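Local atomic coordinates of ABC transporter substrate-binding protein-branched chain amino acid transport (Streptococcus pneumoniae, PDB entry 4GNR), a protein that probably captures branched-chain amino acids for uptake by an ABC transporter and holds isoleucine in its pocket. Residues A[31-34]-A[35-39]; A[154-157]-A[158-162]; A[186-189]-A[190-194]; A[315-319]-A[320-324]. All coordinates share one frame; numbering follows the deposited sequence. Where two conformers were deposited one is given.

Interaction 1 (A[31-34]-A[35-39]); sequences AQLA and VDEIN
In the helix of the beta-alpha-beta unit formed by strand 7-14, helix 21-40 and strand 48-55, Gln32 and Asp36 are linked one turn apart by a side-chain hydrogen bond. Gln32 CG stands anti to the backbone N (chi1 -172°), and a bend at the next bond swings the amide along the helix toward Asp36. NE2 donates to Asp36 OD1 over 2.9 Å; the oxygen is approached from above the carboxylate plane, whereas it lies close to the plane of the amide. Asp36 OD2 is engaged in a salt bridge with Lys274, so the carboxylate ties this helix to helix 262-275 as well. The main chain keeps regular helical bonds, from Val35 N to Ala31 O (3.0 Å) through Ile38 N to Ala34 O (2.9 Å). Ala31 and Ala34 face helix 281-297 and Val35 reaches strands 7-14 and 48-55, as expected for a helix packed against the sheet of a lobe of a periplasmic binding protein. Glu37 is extended, and its OE1 is bound by Tyr287. Its other oxygen, OE2, lies 3.8 Å from Leu33 CD1, a methyl brushing against a carboxylate one turn further on.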
loop_
_atom_site.group_PDB
_atom_site.type_symbol
_atom_site.label_atom_id
_atom_site.label_comp_id
_atom_site.label_asym_id
_atom_site.label_seq_id
_atom_site.Cartn_x
_atom_site.Cartn_y
_atom_site.Cartn_z
ATOM N N ALA A 31 -3.630 -2.931 -12.098
ATOM C CA ALA A 31 -3.284 -1.996 -13.167
ATOM C C ALA A 31 -3.569 -2.600 -14.544
ATOM O O ALA A 31 -4.112 -1.938 -15.424
ATOM C CB ALA A 31 -1.824 -1.577 -13.031
ATOM N N GLN A 32 -3.176 -3.854 -14.728
ATOM C CA GLN A 32 -3.392 -4.497 -16.032
ATOM C C GLN A 32 -4.891 -4.657 -16.327
ATOM O O GLN A 32 -5.313 -4.541 -17.483
ATOM C CB GLN A 32 -2.672 -5.842 -16.111
ATOM C CG GLN A 32 -2.710 -6.431 -17.524
ATOM C CD GLN A 32 -1.904 -5.620 -18.530
ATOM O OE1 GLN A 32 -0.710 -5.384 -18.327
ATOM N NE2 GLN A 32 -2.528 -5.240 -19.636
ATOM N N LEU A 33 -5.690 -4.951 -15.290
ATOM C CA LEU A 33 -7.143 -5.060 -15.476
ATOM C C LEU A 33 -7.688 -3.722 -16.004
ATOM O O LEU A 33 -8.490 -3.694 -16.942
ATOM C CB LEU A 33 -7.819 -5.448 -14.175
ATOM C CG LEU A 33 -9.341 -5.573 -14.207
ATOM C CD1 LEU A 33 -9.775 -6.664 -15.179
ATOM C CD2 LEU A 33 -9.881 -5.787 -12.802
ATOM N N ALA A 34 -7.276 -2.617 -15.388
ATOM C CA ALA A 34 -7.720 -1.300 -15.839
ATOM C C ALA A 34 -7.302 -1.066 -17.300
ATOM O O ALA A 34 -8.107 -0.589 -18.106
ATOM C CB ALA A 34 -7.174 -0.216 -14.933
ATOM N N VAL A 35 -6.031 -1.346 -17.625
ATOM C CA VAL A 35 -5.568 -1.154 -19.005
ATOM C C VAL A 35 -6.423 -1.967 -19.984
ATOM O O VAL A 35 -6.844 -1.484 -21.026
ATOM C CB VAL A 35 -4.083 -1.502 -19.159
ATOM C CG1 VAL A 35 -3.716 -1.558 -20.622
ATOM C CG2 VAL A 35 -3.233 -0.495 -18.404
ATOM N N ASP A 36 -6.630 -3.232 -19.658
ATOM C CA ASP A 36 -7.409 -4.112 -20.547
ATOM C C ASP A 36 -8.793 -3.553 -20.808
ATOM O O ASP A 36 -9.292 -3.579 -21.944
ATOM C CB ASP A 36 -7.468 -5.527 -19.980
ATOM C CG ASP A 36 -6.118 -6.249 -20.016
ATOM O OD1 ASP A 36 -5.161 -5.809 -20.691
ATOM O OD2 ASP A 36 -6.081 -7.322 -19.401
ATOM N N GLU A 37 -9.446 -3.097 -19.757
ATOM C CA GLU A 37 -10.793 -2.544 -19.891
ATOM C C GLU A 37 -10.810 -1.270 -20.708
ATOM O O GLU A 37 -11.659 -1.091 -21.585
ATOM C CB GLU A 37 -11.409 -2.311 -18.522
ATOM C CG GLU A 37 -11.693 -3.607 -17.782
ATOM C CD GLU A 37 -12.236 -3.381 -16.380
ATOM O OE1 GLU A 37 -12.106 -2.242 -15.897
ATOM O OE2 GLU A 37 -12.715 -4.353 -15.746
ATOM N N ILE A 38 -9.874 -0.368 -20.426
ATOM C CA ILE A 38 -9.796 0.888 -21.174
ATOM C C ILE A 38 -9.551 0.585 -22.651
ATOM O O ILE A 38 -10.187 1.176 -23.543
ATOM C CB ILE A 38 -8.701 1.793 -20.581
ATOM C CG1 ILE A 38 -9.132 2.268 -19.191
ATOM C CG2 ILE A 38 -8.432 2.980 -21.522
ATOM C CD1 ILE A 38 -7.949 2.815 -18.368
ATOM N N ASN A 39 -8.640 -0.342 -22.924
ATOM C CA ASN A 39 -8.345 -0.725 -24.315
ATOM C C ASN A 39 -9.545 -1.312 -25.031
ATOM O O ASN A 39 -9.815 -0.984 -26.191
ATOM C CB ASN A 39 -7.141 -1.651 -24.392
ATOM C CG ASN A 39 -5.830 -0.887 -24.320
ATOM O OD1 ASN A 39 -5.790 0.313 -24.572
ATOM N ND2 ASN A 39 -4.746 -1.596 -24.046
#

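Interaction 2 (A[154-157]-A[158-162]); sequences SDYA and KGIAK. With ILE (isoleucine), chain B.
Asp155 OD1 is approached by both a water and the ammonium group of Lys158 in the first turn of helix 155-167. The water donates to OD1 at 2.9 Å and accepts from Lys158 NZ at the same distance, linking the two groups, whose direct salt bridge is long, 3.9 Å from Asp155 OD1 to Lys158 NZ. The lysine chain is extended from CB to CD and then bends (chi3 -66°), which folds CE back to 3.6 Å from Asp155 OD1. Lys158 NZ has a further, weak hydrogen bond to Asn152 O, so the amine sits close to the start of the helix.

Tyr156 and Ile160 run side by side on another flank of the same turns, pointing the same way. The ring of Tyr156 leaves its helix with CG anti to the backbone N (chi1 161°), and Ile160 CD1 lies obliquely to it, 3.6 Å from CZ. The bound isoleucine also comes in obliquely, its CA 3.6 Å from Tyr156 CE1. The phenol oxygen is held outside this turn, by Asp229 and Gly230, and the ring stacks with Tyr205; together these should fix both the tilt and the rotation of the ring.

In the conformer described, Ser154 OG accepts from Ala157 N at 3.0 Å, an N-cap that closes the helix start, while Ser154 O receives Lys158 N. A capped helix thus presents Tyr156 to the amino acid pocket, which is completed by Ser85, Ser106, Thr108, Tyr205 and Asp229, among others: the ligand site of a type I periplasmic binding protein.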
loop_
_atom_site.group_PDB
_atom_site.type_symbol
_atom_site.label_atom_id
_atom_site.label_comp_id
_atom_site.label_asym_id
_atom_site.label_seq_id
_atom_site.Cartn_x
_atom_site.Cartn_y
_atom_site.Cartn_z
ATOM N N SER A 154 13.491 -0.440 8.285
ATOM C CA SER A 154 12.499 0.216 7.456
ATOM C C SER A 154 12.010 1.639 7.786
ATOM O O SER A 154 11.467 1.869 8.848
ATOM C CB SER A 154 11.269 -0.707 7.531
ATOM O OG SER A 154 10.136 -0.149 6.909
ATOM N N ASP A 155 12.181 2.583 6.862
ATOM C CA ASP A 155 11.677 3.991 7.091
ATOM C C ASP A 155 10.123 3.993 7.206
ATOM O O ASP A 155 9.519 4.826 7.913
ATOM C CB ASP A 155 12.184 5.045 6.074
ATOM C CG ASP A 155 13.632 5.435 6.286
ATOM O OD1 ASP A 155 14.219 5.053 7.318
ATOM O OD2 ASP A 155 14.161 6.168 5.426
ATOM N N TYR A 156 9.484 3.070 6.488
ATOM C CA TYR A 156 8.037 2.898 6.537
ATOM C C TYR A 156 7.612 2.551 7.967
ATOM O O TYR A 156 6.777 3.233 8.591
ATOM C CB TYR A 156 7.642 1.774 5.558
ATOM C CG TYR A 156 6.271 1.174 5.808
ATOM C CD1 TYR A 156 5.124 1.871 5.481
ATOM C CD2 TYR A 156 6.127 -0.093 6.356
ATOM C CE1 TYR A 156 3.885 1.358 5.706
ATOM C CE2 TYR A 156 4.880 -0.626 6.604
ATOM C CZ TYR A 156 3.758 0.100 6.271
ATOM O OH TYR A 156 2.522 -0.447 6.519
ATOM N N ALA A 157 8.209 1.480 8.470
ATOM C CA ALA A 157 7.860 0.994 9.797
ATOM C C ALA A 157 8.206 2.028 10.867
ATOM O O ALA A 157 7.441 2.296 11.794
ATOM C CB ALA A 157 8.520 -0.348 10.071
ATOM N N LYS A 158 9.385 2.615 10.723
ATOM C CA LYS A 158 9.826 3.632 11.676
ATOM C C LYS A 158 8.932 4.874 11.683
ATOM O O LYS A 158 8.714 5.471 12.739
ATOM C CB LYS A 158 11.300 3.972 11.487
ATOM C CG LYS A 158 12.194 2.784 11.907
ATOM C CD LYS A 158 13.684 2.989 11.822
ATOM C CE LYS A 158 14.152 3.150 10.431
ATOM N NZ LYS A 158 15.641 3.229 10.414
ATOM N N GLY A 159 8.384 5.227 10.525
ATOM C CA GLY A 159 7.472 6.375 10.435
ATOM C C GLY A 159 6.158 6.110 11.169
ATOM O O GLY A 159 5.644 6.962 11.887
ATOM N N ILE A 160 5.601 4.921 10.977
ATOM C CA ILE A 160 4.379 4.547 11.688
ATOM C C ILE A 160 4.669 4.524 13.208
ATOM O O ILE A 160 3.909 5.055 14.011
ATOM C CB ILE A 160 3.829 3.193 11.203
ATOM C CG1 ILE A 160 3.404 3.293 9.737
ATOM C CG2 ILE A 160 2.676 2.749 12.110
ATOM C CD1 ILE A 160 2.844 1.999 9.179
ATOM N N ALA A 161 5.785 3.908 13.588
ATOM C CA ALA A 161 6.146 3.817 15.011
ATOM C C ALA A 161 6.312 5.213 15.642
ATOM O O ALA A 161 5.840 5.459 16.762
ATOM C CB ALA A 161 7.396 2.988 15.193
ATOM N N LYS A 162 6.991 6.112 14.926
ATOM C CA LYS A 162 7.203 7.485 15.434
ATOM C C LYS A 162 5.864 8.165 15.729
ATOM O O LYS A 162 5.659 8.762 16.793
ATOM C CB LYS A 162 8.038 8.308 14.448
ATOM C CG LYS A 162 8.234 9.770 14.827
ATOM C CD LYS A 162 9.032 10.519 13.757
ATOM C CE LYS A 162 9.212 11.994 14.081
ATOM N NZ LYS A 162 8.079 12.812 13.583
HETATM N N ILE B . 2.608 1.672 2.301
HETATM C CA ILE B . 3.771 0.746 2.207
HETATM C C ILE B . 4.982 1.518 1.694
HETATM O O ILE B . 6.066 0.908 1.576
HETATM C CB ILE B . 3.434 -0.600 1.496
HETATM C CG1 ILE B . 2.675 -0.366 0.210
HETATM C CG2 ILE B . 2.577 -1.659 2.389
HETATM C CD1 ILE B . 2.413 -1.650 -0.545
HETATM O OXT ILE B . 4.837 2.734 1.455
HETATM O O HOH W 1 16.018 2.731 7.535
#

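Interaction 3 (A[186-189]-A[190-194]); sequences QAAL and TKMKG
The peptide plane at Gln186 O has a donor on each face, both from Thr190: the backbone N on one and the hydroxyl OG1 on the opposite one, each 2.9 Å from the oxygen. The hydroxyl stands 38° out of the carbonyl plane, the amide less far. This double grip depends on OG1 lying beside its own backbone N (chi1 -64°), from where it folds back onto the preceding turn. Routine helical bonds follow, among them Met192 N to Ala188 O at 3.0 Å and Lys193 N to Leu189 O at 3.0 Å.

Met192 supplies the apolar side. Its thioether, extended beyond CG, passes Leu189 obliquely with SD 3.8 Å from CD2, and its methyl CE ends 4.1 Å from Ala188 CB. Polar ends on the outer surface find partners elsewhere: Gln186 NE2 bonds to Gln215, Lys191, in the conformer described, forms a salt bridge with Glu176, and Lys193 NZ donates to Met219 O.

Helix 186-193 is short and lies at the outer part of its lobe. Ala188 and Met192 rest on strand 145-151 through Val147 and Tyr149, while Leu189 packs against helix 206-218 at Gln215 and Ala216.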
loop_
_atom_site.group_PDB
_atom_site.type_symbol
_atom_site.label_atom_id
_atom_site.label_comp_id
_atom_site.label_asym_id
_atom_site.label_seq_id
_atom_site.Cartn_x
_atom_site.Cartn_y
_atom_site.Cartn_z
ATOM N N GLN A 186 11.714 -15.501 18.222
ATOM C CA GLN A 186 11.533 -16.168 19.509
ATOM C C GLN A 186 11.965 -15.409 20.739
ATOM O O GLN A 186 11.234 -15.324 21.727
ATOM C CB GLN A 186 12.213 -17.551 19.465
ATOM C CG GLN A 186 11.610 -18.497 18.455
ATOM C CD GLN A 186 10.221 -18.929 18.855
ATOM O OE1 GLN A 186 10.056 -19.626 19.851
ATOM N NE2 GLN A 186 9.232 -18.591 18.051
ATOM N N ALA A 187 13.157 -14.847 20.701
ATOM C CA ALA A 187 13.673 -14.143 21.886
ATOM C C ALA A 187 12.809 -12.975 22.292
ATOM O O ALA A 187 12.487 -12.803 23.477
ATOM C CB ALA A 187 15.120 -13.692 21.659
ATOM N N ALA A 188 12.462 -12.140 21.327
ATOM C CA ALA A 188 11.634 -10.978 21.628
ATOM C C ALA A 188 10.263 -11.384 22.127
ATOM O O ALA A 188 9.738 -10.812 23.077
ATOM C CB ALA A 188 11.518 -10.063 20.419
ATOM N N LEU A 189 9.648 -12.340 21.436
ATOM C CA LEU A 189 8.316 -12.783 21.815
ATOM C C LEU A 189 8.314 -13.390 23.228
ATOM O O LEU A 189 7.405 -13.150 24.015
ATOM C CB LEU A 189 7.747 -13.719 20.749
ATOM C CG LEU A 189 7.378 -13.057 19.423
ATOM C CD1 LEU A 189 7.045 -14.121 18.396
ATOM C CD2 LEU A 189 6.193 -12.099 19.610
ATOM N N THR A 190 9.341 -14.176 23.530
ATOM C CA THR A 190 9.459 -14.785 24.872
ATOM C C THR A 190 9.518 -13.685 25.931
ATOM O O THR A 190 8.915 -13.780 26.988
ATOM C CB THR A 190 10.662 -15.703 24.971
ATOM O OG1 THR A 190 10.448 -16.790 24.063
ATOM C CG2 THR A 190 10.854 -16.246 26.387
ATOM N N LYS A 191 10.296 -12.649 25.631
ATOM C CA LYS A 191 10.444 -11.479 26.514
ATOM C C LYS A 191 9.110 -10.729 26.740
ATOM O O LYS A 191 8.886 -10.176 27.825
ATOM C CB LYS A 191 11.491 -10.517 25.972
ATOM C CG LYS A 191 11.646 -9.302 26.853
ATOM C CD LYS A 191 12.652 -8.345 26.309
ATOM C CE LYS A 191 12.797 -7.162 27.226
ATOM N NZ LYS A 191 13.795 -6.241 26.678
ATOM N N MET A 192 8.294 -10.630 25.683
ATOM C CA MET A 192 6.966 -9.984 25.748
ATOM C C MET A 192 5.900 -10.745 26.517
ATOM O O MET A 192 5.132 -10.157 27.247
ATOM C CB MET A 192 6.390 -9.798 24.335
ATOM C CG MET A 192 7.201 -8.908 23.493
ATOM S SD MET A 192 6.634 -9.002 21.814
ATOM C CE MET A 192 7.991 -8.062 21.148
ATOM N N LYS A 193 5.887 -12.057 26.349
ATOM C CA LYS A 193 4.869 -12.949 26.915
ATOM C C LYS A 193 4.591 -12.872 28.410
ATOM O O LYS A 193 3.451 -12.987 28.884
ATOM C CB LYS A 193 5.216 -14.387 26.539
ATOM C CG LYS A 193 4.179 -15.382 26.964
ATOM C CD LYS A 193 4.593 -16.770 26.558
ATOM C CE LYS A 193 3.609 -17.826 27.007
ATOM N NZ LYS A 193 4.093 -19.182 26.624
ATOM N N GLY A 194 5.665 -12.669 29.141
ATOM C CA GLY A 194 5.668 -12.584 30.587
ATOM C C GLY A 194 5.272 -11.245 31.142
ATOM O O GLY A 194 5.392 -11.022 32.350
#

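Interaction 4 (A[315-319]-A[320-324]); sequences DFEGV and TGQTS
Strands 316-318 and 321-323 form a tight antiparallel hairpin closed by a type I turn from Gly318 to Gly321. Phe316 and Thr323 make a hydrogen-bonded pair: Thr323 N reaches Phe316 O at 2.9 Å, and Phe316 N returns to Thr323 O at 3.1 Å. Nearer the turn, Gly318 N donates to Gly321 O at 2.9 Å.

With CG anti to the backbone N (chi1 172°), Phe316 carries its ring back over the hairpin, where CE2 comes 3.6 Å from Gly318 CA and CD2 meets Thr323 CB obliquely at 3.9 Å. The ring continues onto Leu292 and Asn295 of helix 281-297. On the other face, Glu317 bends at chi2 so that its carboxylate lies near the aliphatic part of Gln322, OE2 3.8 Å from CG, the two flat ends turned only 21° apart. Thr320 OG1 is bonded to Asp288 and to Lys333, and Val319 N also reaches Asp288, which fastens the turn to the helix.

Polar Glu317 and Gln322 on one face and Phe316 with Thr323 on the other make the hairpin two-sided. Its strands are joined by main-chain bonds, while Phe316 and the turn residues seat it on helix 281-297, and Lys333 adds a second polar tie.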
loop_
_atom_site.group_PDB
_atom_site.type_symbol
_atom_site.label_atom_id
_atom_site.label_comp_id
_atom_site.label_asym_id
_atom_site.label_seq_id
_atom_site.Cartn_x
_atom_site.Cartn_y
_atom_site.Cartn_z
ATOM N N ASP A 315 -11.501 15.922 -8.497
ATOM C CA ASP A 315 -12.784 15.224 -8.297
ATOM C C ASP A 315 -12.950 13.847 -8.971
ATOM O O ASP A 315 -14.015 13.501 -9.487
ATOM C CB ASP A 315 -13.902 16.183 -8.763
ATOM C CG ASP A 315 -14.049 17.410 -7.870
ATOM O OD1 ASP A 315 -14.485 17.254 -6.705
ATOM O OD2 ASP A 315 -13.834 18.536 -8.368
ATOM N N PHE A 316 -11.912 13.042 -8.949
ATOM C CA PHE A 316 -11.994 11.706 -9.517
ATOM C C PHE A 316 -12.714 10.779 -8.558
ATOM O O PHE A 316 -12.431 10.793 -7.369
ATOM C CB PHE A 316 -10.570 11.191 -9.739
ATOM C CG PHE A 316 -10.472 9.739 -10.151
ATOM C CD1 PHE A 316 -10.581 9.371 -11.468
ATOM C CD2 PHE A 316 -10.224 8.754 -9.209
ATOM C CE1 PHE A 316 -10.465 8.048 -11.825
ATOM C CE2 PHE A 316 -10.094 7.435 -9.579
ATOM C CZ PHE A 316 -10.222 7.080 -10.871
ATOM N N GLU A 317 -13.603 9.950 -9.083
ATOM C CA GLU A 317 -14.292 8.928 -8.288
ATOM C C GLU A 317 -13.872 7.581 -8.845
ATOM O O GLU A 317 -14.073 7.292 -10.023
ATOM C CB GLU A 317 -15.788 9.096 -8.348
ATOM C CG GLU A 317 -16.245 10.377 -7.644
ATOM C CD GLU A 317 -16.058 10.384 -6.113
ATOM O OE1 GLU A 317 -15.750 9.331 -5.512
ATOM O OE2 GLU A 317 -16.282 11.452 -5.494
ATOM N N GLY A 318 -13.301 6.750 -7.986
ATOM C CA GLY A 318 -12.828 5.432 -8.369
ATOM C C GLY A 318 -13.257 4.349 -7.407
ATOM O O GLY A 318 -14.164 4.511 -6.582
ATOM N N VAL A 319 -12.564 3.234 -7.523
ATOM C CA VAL A 319 -12.799 2.053 -6.713
ATOM C C VAL A 319 -12.539 2.299 -5.237
ATOM O O VAL A 319 -13.276 1.810 -4.364
ATOM C CB VAL A 319 -11.879 0.907 -7.211
ATOM C CG1 VAL A 319 -11.927 -0.291 -6.277
ATOM C CG2 VAL A 319 -12.252 0.522 -8.641
ATOM N N THR A 320 -11.532 3.128 -4.975
ATOM C CA THR A 320 -11.097 3.479 -3.610
ATOM C C THR A 320 -11.632 4.862 -3.219
ATOM O O THR A 320 -10.994 5.625 -2.484
ATOM C CB THR A 320 -9.562 3.403 -3.444
ATOM O OG1 THR A 320 -8.906 4.384 -4.243
ATOM C CG2 THR A 320 -9.040 2.010 -3.777
ATOM N N GLY A 321 -12.823 5.192 -3.692
ATOM C CA GLY A 321 -13.426 6.471 -3.379
ATOM C C GLY A 321 -12.830 7.586 -4.198
ATOM O O GLY A 321 -12.359 7.398 -5.324
ATOM N N GLN A 322 -12.825 8.769 -3.616
ATOM C CA GLN A 322 -12.342 9.904 -4.345
ATOM C C GLN A 322 -10.806 10.001 -4.337
ATOM O O GLN A 322 -10.128 9.518 -3.417
ATOM C CB GLN A 322 -12.888 11.210 -3.707
ATOM C CG GLN A 322 -12.733 12.463 -4.553
ATOM C CD GLN A 322 -13.192 13.735 -3.844
ATOM O OE1 GLN A 322 -12.812 13.999 -2.700
ATOM N NE2 GLN A 322 -13.929 14.576 -4.557
ATOM N N THR A 323 -10.304 10.600 -5.422
ATOM C CA THR A 323 -8.916 11.091 -5.473
ATOM C C THR A 323 -9.031 12.589 -5.799
ATOM O O THR A 323 -9.654 12.952 -6.795
ATOM C CB THR A 323 -8.018 10.408 -6.491
ATOM O OG1 THR A 323 -7.766 9.071 -6.063
ATOM C CG2 THR A 323 -6.682 11.099 -6.611
ATOM N N SER A 324 -8.434 13.422 -4.949
ATOM C CA SER A 324 -8.452 14.870 -5.099
ATOM C C SER A 324 -7.065 15.368 -4.724
ATOM O O SER A 324 -6.721 15.440 -3.537
ATOM C CB SER A 324 -9.518 15.472 -4.161
ATOM O OG SER A 324 -9.611 16.874 -4.294
HETATM O O HOH W 2 -13.399 17.759 -4.622
HETATM O O HOH W 3 -15.726 4.020 -4.307
#

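All four contacts are local, three within helices and one in a hairpin. Interactions 1 and 4 meet on helix 281-297, where Ala34 and Val319 both touch Tyr287, although their centres are about 17 Å apart. Interactions 2 and 3 both lean on strand 145-151 of the other lobe, their centres about 22 Å apart, and lie on the opposite side of the chain's centre from interaction 1. Interactions 1 and 2 are largely buried; interaction 3 is mostly surface and interaction 4 mixed. A side-chain amide-carboxylate bond marks 31-39; a water-bridged charge pair and, on another flank, a tyrosine against the ligand mark 154-162; a hydroxyl-to-carbonyl bond marks 186-194, and cross-strand main-chain bonds 315-324. Of the four, interaction 2 touches the bound isoleucine.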